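PDB 5XSW: chitinase from Thermococcus chitonophagus, which hydrolyses the beta-1,4 linkages of chitin, the polymer of N-acetylglucosamine, probably at internal positions of the chain. Local coordinates for the interface of chains A and B. Sequence-based numbering; all coordinates share one arbitrary frame. Chains: chain A/B, Chitinase.

Contacts 1 and 2 are neighbouring patches of one two-fold interface, their C-alpha centres about 12 Å apart. They share helix 340-346 of chain A, whose first residue A:Val340 belongs to contact 2 and whose next turn builds contact 1; A:His480, on helix 475-482, and A:Asn483, just past its end, link the patches again. On chain B, loop residues 245-247 of contact 1 lead to helix 254-263 of contact 2. B:Gln251, a glycan-pocket residue, lies on the intervening stretch, so pairing may help to steady that part of the pocket. Whether the dimer exists in solution the structure alone does not show.

Contact 1: the interface of chains A and B. Residues chain A 341-342, 344-345, 483; chain B 245-247, 275.
A:Glu344 and B:Asp275 meet tip to tip, two carboxylates with their planes 32° apart. B:Asp275 OD2 lies 2.8 Å from A:Glu344 OE1 and 3.1 Å from A:Glu344 OE2, so one oxygen faces both branches of the partner group. Two charged carboxylates would repel at this spacing; one of the pair may be protonated and share its proton as a hydrogen bond, although protons are not seen. B:Pro246 runs antiparallel alongside the same glutamate, its ring atom CG 3.7 Å from the carboxylate carbon CD. The neighbouring ring atom CD of B:Pro246 lies 3.9 Å from A:Ala345 CB on helix 340-346. An alanine in place of A:Glu344 would probably leave B:Asp275 without its carboxylate mate and open a gap beside the proline ring. The glutamate reaches so far because its CG is anti to the backbone N (chi1 -179°) and the chain beyond stays extended. Water 2 ties the pair to the C-terminal segment, joining A:Glu344 OE2, B:Asp275 OD2 and the backbone O of A:Asn483, a poorly ordered residue. Farther along, water 1 bridges the backbone N of A:Ala342 to B:Asp247 OD2. Behind it, B:Asp247 N gives its hydrogen to B:His245 ND1 at 3.1 Å, 1° out of the imidazole plane.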
ATOM      1  N   GLY A 341     -10.219   3.033  -5.523  1.00 20.41           N
ATOM      2  CA  GLY A 341     -10.701   4.431  -5.553  1.00 22.42           C
ATOM      3  C   GLY A 341     -11.407   4.688  -6.878  1.00 23.66           C
ATOM      4  O   GLY A 341     -12.492   5.296  -6.953  1.00 23.78           O
ATOM      5  N   ALA A 342     -10.817   4.177  -7.950  1.00 23.20           N
ATOM      6  CA  ALA A 342     -11.384   4.371  -9.300  1.00 21.55           C
ATOM      7  C   ALA A 342     -12.710   3.615  -9.457  1.00 23.60           C
ATOM      8  O   ALA A 342     -13.629   4.131 -10.086  1.00 23.92           O
ATOM      9  CB  ALA A 342     -10.417   3.915 -10.385  1.00 22.67           C
ATOM     10  N   GLU A 344     -14.802   3.078  -6.941  1.00 21.12           N
ATOM     11  CA  GLU A 344     -15.665   3.871  -6.046  1.00 25.10           C
ATOM     12  C   GLU A 344     -16.216   5.102  -6.751  1.00 26.77           C
ATOM     13  O   GLU A 344     -17.414   5.463  -6.583  1.00 26.07           O
ATOM     14  CB  GLU A 344     -14.872   4.295  -4.775  1.00 22.23           C
ATOM     15  CG  GLU A 344     -15.717   5.081  -3.818  1.00 32.27           C
ATOM     16  CD  GLU A 344     -14.971   5.408  -2.534  1.00 33.52           C
ATOM     17  OE1 GLU A 344     -13.708   5.410  -2.511  1.00 34.99           O
ATOM     18  OE2 GLU A 344     -15.647   5.625  -1.521  1.00 33.18           O
ATOM     19  N   ALA A 345     -15.376   5.725  -7.587  1.00 23.45           N
ATOM     20  CA  ALA A 345     -15.749   6.953  -8.293  1.00 24.91           C
ATOM     21  C   ALA A 345     -16.853   6.716  -9.341  1.00 26.13           C
ATOM     22  O   ALA A 345     -17.575   7.675  -9.713  1.00 27.46           O
ATOM     23  CB  ALA A 345     -14.570   7.563  -8.976  1.00 23.93           C
ATOM     24  N   ASN A 483     -15.249   3.769   5.265  1.00 34.33           N
ATOM     25  CA  ASN A 483     -15.372   5.035   4.499  1.00 38.09           C
ATOM     26  C   ASN A 483     -15.558   4.841   2.988  1.00 40.95           C
ATOM     27  O   ASN A 483     -15.352   5.772   2.209  1.00 53.85           O
ATOM     28  CB  ASN A 483     -14.121   5.922   4.741  1.00 43.43           C
ATOM     29  CG  ASN A 483     -14.103   6.536   6.130  1.00 51.76           C
ATOM     30  OD1 ASN A 483     -14.731   7.566   6.350  1.00 73.10           O
ATOM     31  ND2 ASN A 483     -13.406   5.897   7.084  1.00 45.72           N
TER
ATOM     32  N   HIS B 245     -13.247  12.768  -6.872  1.00 20.94           N
ATOM     33  CA  HIS B 245     -12.473  11.513  -6.913  1.00 20.29           C
ATOM     34  C   HIS B 245     -11.899  11.174  -5.551  1.00 24.98           C
ATOM     35  O   HIS B 245     -11.306  12.038  -4.917  1.00 23.30           O
ATOM     36  CB  HIS B 245     -11.368  11.651  -7.945  1.00 20.77           C
ATOM     37  CG  HIS B 245     -10.892  10.337  -8.478  1.00 20.60           C
ATOM     38  ND1 HIS B 245     -10.208   9.424  -7.701  1.00 19.81           N
ATOM     39  CD2 HIS B 245     -11.033   9.769  -9.705  1.00 24.07           C
ATOM     40  CE1 HIS B 245      -9.901   8.374  -8.442  1.00 23.69           C
ATOM     41  NE2 HIS B 245     -10.401   8.549  -9.655  1.00 23.09           N
ATOM     42  N   PRO B 246     -12.081   9.922  -5.065  1.00 20.39           N
ATOM     43  CA  PRO B 246     -11.604   9.523  -3.746  1.00 26.01           C
ATOM     44  C   PRO B 246     -10.077   9.673  -3.607  1.00 20.34           C
ATOM     45  O   PRO B 246      -9.602   9.817  -2.469  1.00 20.56           O
ATOM     46  CB  PRO B 246     -11.932   8.016  -3.658  1.00 24.96           C
ATOM     47  CG  PRO B 246     -13.086   7.822  -4.648  1.00 31.60           C
ATOM     48  CD  PRO B 246     -12.789   8.823  -5.764  1.00 25.31           C
ATOM     49  N   ASP B 247      -9.383   9.594  -4.718  1.00 20.26           N
ATOM     50  CA  ASP B 247      -7.884   9.664  -4.693  1.00 22.23           C
ATOM     51  C   ASP B 247      -7.371  11.111  -4.795  1.00 25.73           C
ATOM     52  O   ASP B 247      -6.155  11.337  -4.833  1.00 19.71           O
ATOM     53  CB  ASP B 247      -7.298   8.848  -5.860  1.00 19.90           C
ATOM     54  CG  ASP B 247      -7.581   7.360  -5.714  1.00 23.48           C
ATOM     55  OD1 ASP B 247      -7.901   6.927  -4.612  1.00 21.98           O
ATOM     56  OD2 ASP B 247      -7.493   6.649  -6.719  1.00 24.07           O
ATOM     57  N   ASP B 275      -9.527   8.213   2.221  1.00 26.21           N
ATOM     58  CA  ASP B 275     -10.506   9.114   1.547  1.00 27.91           C
ATOM     59  C   ASP B 275     -10.561  10.388   2.369  1.00 21.92           C
ATOM     60  O   ASP B 275     -10.577  11.490   1.845  1.00 24.01           O
ATOM     61  CB  ASP B 275     -11.918   8.417   1.361  1.00 34.93           C
ATOM     62  CG  ASP B 275     -11.927   7.299   0.223  1.00 43.10           C
ATOM     63  OD1 ASP B 275     -10.836   6.788  -0.197  1.00 39.34           O
ATOM     64  OD2 ASP B 275     -13.034   6.837  -0.249  1.00 39.69           O
TER
HETATM   65  O   HOH W   1      -7.887   4.037  -7.354  1.00 23.00           O
HETATM   66  O   HOH W   2     -15.554   7.876   0.557  1.00 46.60           O

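Contact 2: the interface of chains A and B. Residues chain A 256, 259, 263, 340, 480; chain B 254-255, 258.
The side-chain amide oxygen OE1 of A:Gln259 accepts a hydrogen bond from the hydroxyl OG of B:Ser254 at 2.8 Å. The hydroxyl comes in the amide plane on a lone pair, with a C=O...O angle of 136°. B:Ser254 stands at the first turn of helix 254-263, its OG between the backbone N and the carbonyl carbon (chi1 68°), which turns the hydroxyl toward chain A. The glutamine lies on the equivalent helix of chain A. Its CG is anti to the backbone N and the chain runs extended, carrying the amide over B:Gly255, whose CA touches A:Gln259 CD at 3.6 Å; a side chain at B:Gly255 would probably crowd the backbone of A:Asn256 where the two helices pass. Nearer the backbone, the aliphatic stem of A:Gln259 crosses B:Asn258 obliquely, and the B:Asn258 amide carbon CG rests 3.7 Å from A:Gln259 CA. The two amide planes are 64° apart, so these groups pack by contact rather than as a flat pair. A:His480 adds a second neighbour for the serine: its ring carbon CE1 lies 3.7 Å from B:Ser254 CB. A:Val340 CG2 sits at the edge of that imidazole, in its plane, and so braces it within chain A. A:His480 ND1 gives A:Tyr263 OH a weak hydrogen bond. The same phenol oxygen contacts water 3 at 2.7 Å, and this water passes on to B:Asn258 OD1 at 3.1 Å, a bridge between the chains. One turn earlier on the helix, the backbone O of A:Gln259 lies 3.3 Å above one face of the tyrosine ring, toward the rim. With the symmetric twin, these contacts pack helix 254-263 of each chain against its copy and would form the central part of a chitinase dimer, if the enzyme uses this pairing in solution.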
ATOM      1  N   ASN A 256       0.283  -1.796  -2.940  1.00 21.95           N
ATOM      2  CA  ASN A 256      -0.828  -2.786  -2.885  1.00 23.87           C
ATOM      3  C   ASN A 256      -0.446  -4.026  -2.087  1.00 25.06           C
ATOM      4  O   ASN A 256      -1.231  -4.527  -1.270  1.00 20.46           O
ATOM      5  CB  ASN A 256      -1.248  -3.164  -4.303  1.00 23.00           C
ATOM      6  CG  ASN A 256      -2.437  -4.173  -4.315  1.00 28.62           C
ATOM      7  OD1 ASN A 256      -2.209  -5.352  -4.482  1.00 27.32           O
ATOM      8  ND2 ASN A 256      -3.677  -3.693  -4.166  1.00 26.40           N
ATOM      9  N   GLN A 259      -0.540  -3.149   1.542  1.00 20.37           N
ATOM     10  CA  GLN A 259      -1.935  -3.055   2.012  1.00 23.10           C
ATOM     11  C   GLN A 259      -2.589  -4.454   2.228  1.00 24.29           C
ATOM     12  O   GLN A 259      -3.275  -4.717   3.251  1.00 24.14           O
ATOM     13  CB  GLN A 259      -2.711  -2.217   0.989  1.00 27.27           C
ATOM     14  CG  GLN A 259      -4.214  -2.124   1.198  1.00 28.10           C
ATOM     15  CD  GLN A 259      -4.848  -1.350   0.061  1.00 24.52           C
ATOM     16  OE1 GLN A 259      -5.416  -0.277   0.269  1.00 34.78           O
ATOM     17  NE2 GLN A 259      -4.659  -1.833  -1.142  1.00 23.36           N
ATOM     18  N   TYR A 263      -4.161  -6.162   5.603  1.00 23.44           N
ATOM     19  CA  TYR A 263      -5.561  -6.629   5.671  1.00 26.85           C
ATOM     20  C   TYR A 263      -5.635  -8.101   6.052  1.00 30.19           C
ATOM     21  O   TYR A 263      -6.647  -8.587   6.593  1.00 24.77           O
ATOM     22  CB  TYR A 263      -6.273  -6.436   4.330  1.00 22.56           C
ATOM     23  CG  TYR A 263      -6.527  -5.015   3.897  1.00 21.24           C
ATOM     24  CD1 TYR A 263      -6.314  -3.944   4.748  1.00 19.92           C
ATOM     25  CD2 TYR A 263      -6.968  -4.755   2.591  1.00 25.81           C
ATOM     26  CE1 TYR A 263      -6.534  -2.619   4.322  1.00 20.62           C
ATOM     27  CE2 TYR A 263      -7.231  -3.466   2.171  1.00 24.64           C
ATOM     28  CZ  TYR A 263      -7.016  -2.406   3.044  1.00 28.26           C
ATOM     29  OH  TYR A 263      -7.277  -1.152   2.574  1.00 32.07           O
ATOM     30  N   VAL A 340      -9.108   0.605  -6.235  1.00 21.43           N
ATOM     31  CA  VAL A 340     -10.494   0.598  -5.714  1.00 23.35           C
ATOM     32  C   VAL A 340     -11.084   2.003  -5.587  1.00 24.00           C
ATOM     33  O   VAL A 340     -12.330   2.162  -5.528  1.00 23.26           O
ATOM     34  CB  VAL A 340     -10.577  -0.132  -4.343  1.00 24.04           C
ATOM     35  CG1 VAL A 340     -10.154  -1.587  -4.482  1.00 26.05           C
ATOM     36  CG2 VAL A 340      -9.713   0.580  -3.269  1.00 25.70           C
ATOM     37  N   HIS A 480     -10.668   2.064   6.090  1.00 25.23           N
ATOM     38  CA  HIS A 480     -10.896   2.093   4.658  1.00 25.83           C
ATOM     39  C   HIS A 480     -12.308   1.566   4.284  1.00 30.30           C
ATOM     40  O   HIS A 480     -13.060   2.193   3.549  1.00 31.28           O
ATOM     41  CB  HIS A 480      -9.858   1.227   3.935  1.00 28.32           C
ATOM     42  CG  HIS A 480      -9.874   1.422   2.458  1.00 27.19           C
ATOM     43  ND1 HIS A 480      -9.493   0.444   1.568  1.00 33.20           N
ATOM     44  CD2 HIS A 480     -10.162   2.517   1.720  1.00 42.92           C
ATOM     45  CE1 HIS A 480      -9.583   0.916   0.336  1.00 31.54           C
ATOM     46  NE2 HIS A 480     -10.025   2.165   0.401  1.00 34.07           N
TER
ATOM     47  N   SER B 254      -5.205   3.977  -2.375  1.00 24.45           N
ATOM     48  CA  SER B 254      -5.221   3.562  -0.994  1.00 22.86           C
ATOM     49  C   SER B 254      -4.041   2.650  -0.665  1.00 18.70           C
ATOM     50  O   SER B 254      -3.600   2.633   0.491  1.00 21.81           O
ATOM     51  CB  SER B 254      -6.578   2.894  -0.627  1.00 28.36           C
ATOM     52  OG  SER B 254      -6.696   1.689  -1.302  1.00 28.21           O
ATOM     53  N   GLY B 255      -3.539   1.853  -1.613  1.00 21.52           N
ATOM     54  CA  GLY B 255      -2.429   0.985  -1.290  1.00 21.83           C
ATOM     55  C   GLY B 255      -1.143   1.820  -0.958  1.00 24.06           C
ATOM     56  O   GLY B 255      -0.470   1.553   0.013  1.00 22.40           O
ATOM     57  N   ASN B 258      -1.653   3.418   2.418  1.00 23.32           N
ATOM     58  CA  ASN B 258      -1.426   2.385   3.466  1.00 22.16           C
ATOM     59  C   ASN B 258       0.081   2.197   3.756  1.00 21.76           C
ATOM     60  O   ASN B 258       0.537   2.098   4.897  1.00 22.88           O
ATOM     61  CB  ASN B 258      -2.003   1.043   2.968  1.00 22.79           C
ATOM     62  CG  ASN B 258      -2.036  -0.032   4.057  1.00 34.15           C
ATOM     63  OD1 ASN B 258      -3.087  -0.308   4.614  1.00 42.16           O
ATOM     64  ND2 ASN B 258      -0.881  -0.635   4.351  1.00 30.25           N
TER
HETATM   65  O   HOH W   3      -5.742   0.901   3.510  1.00 28.59           O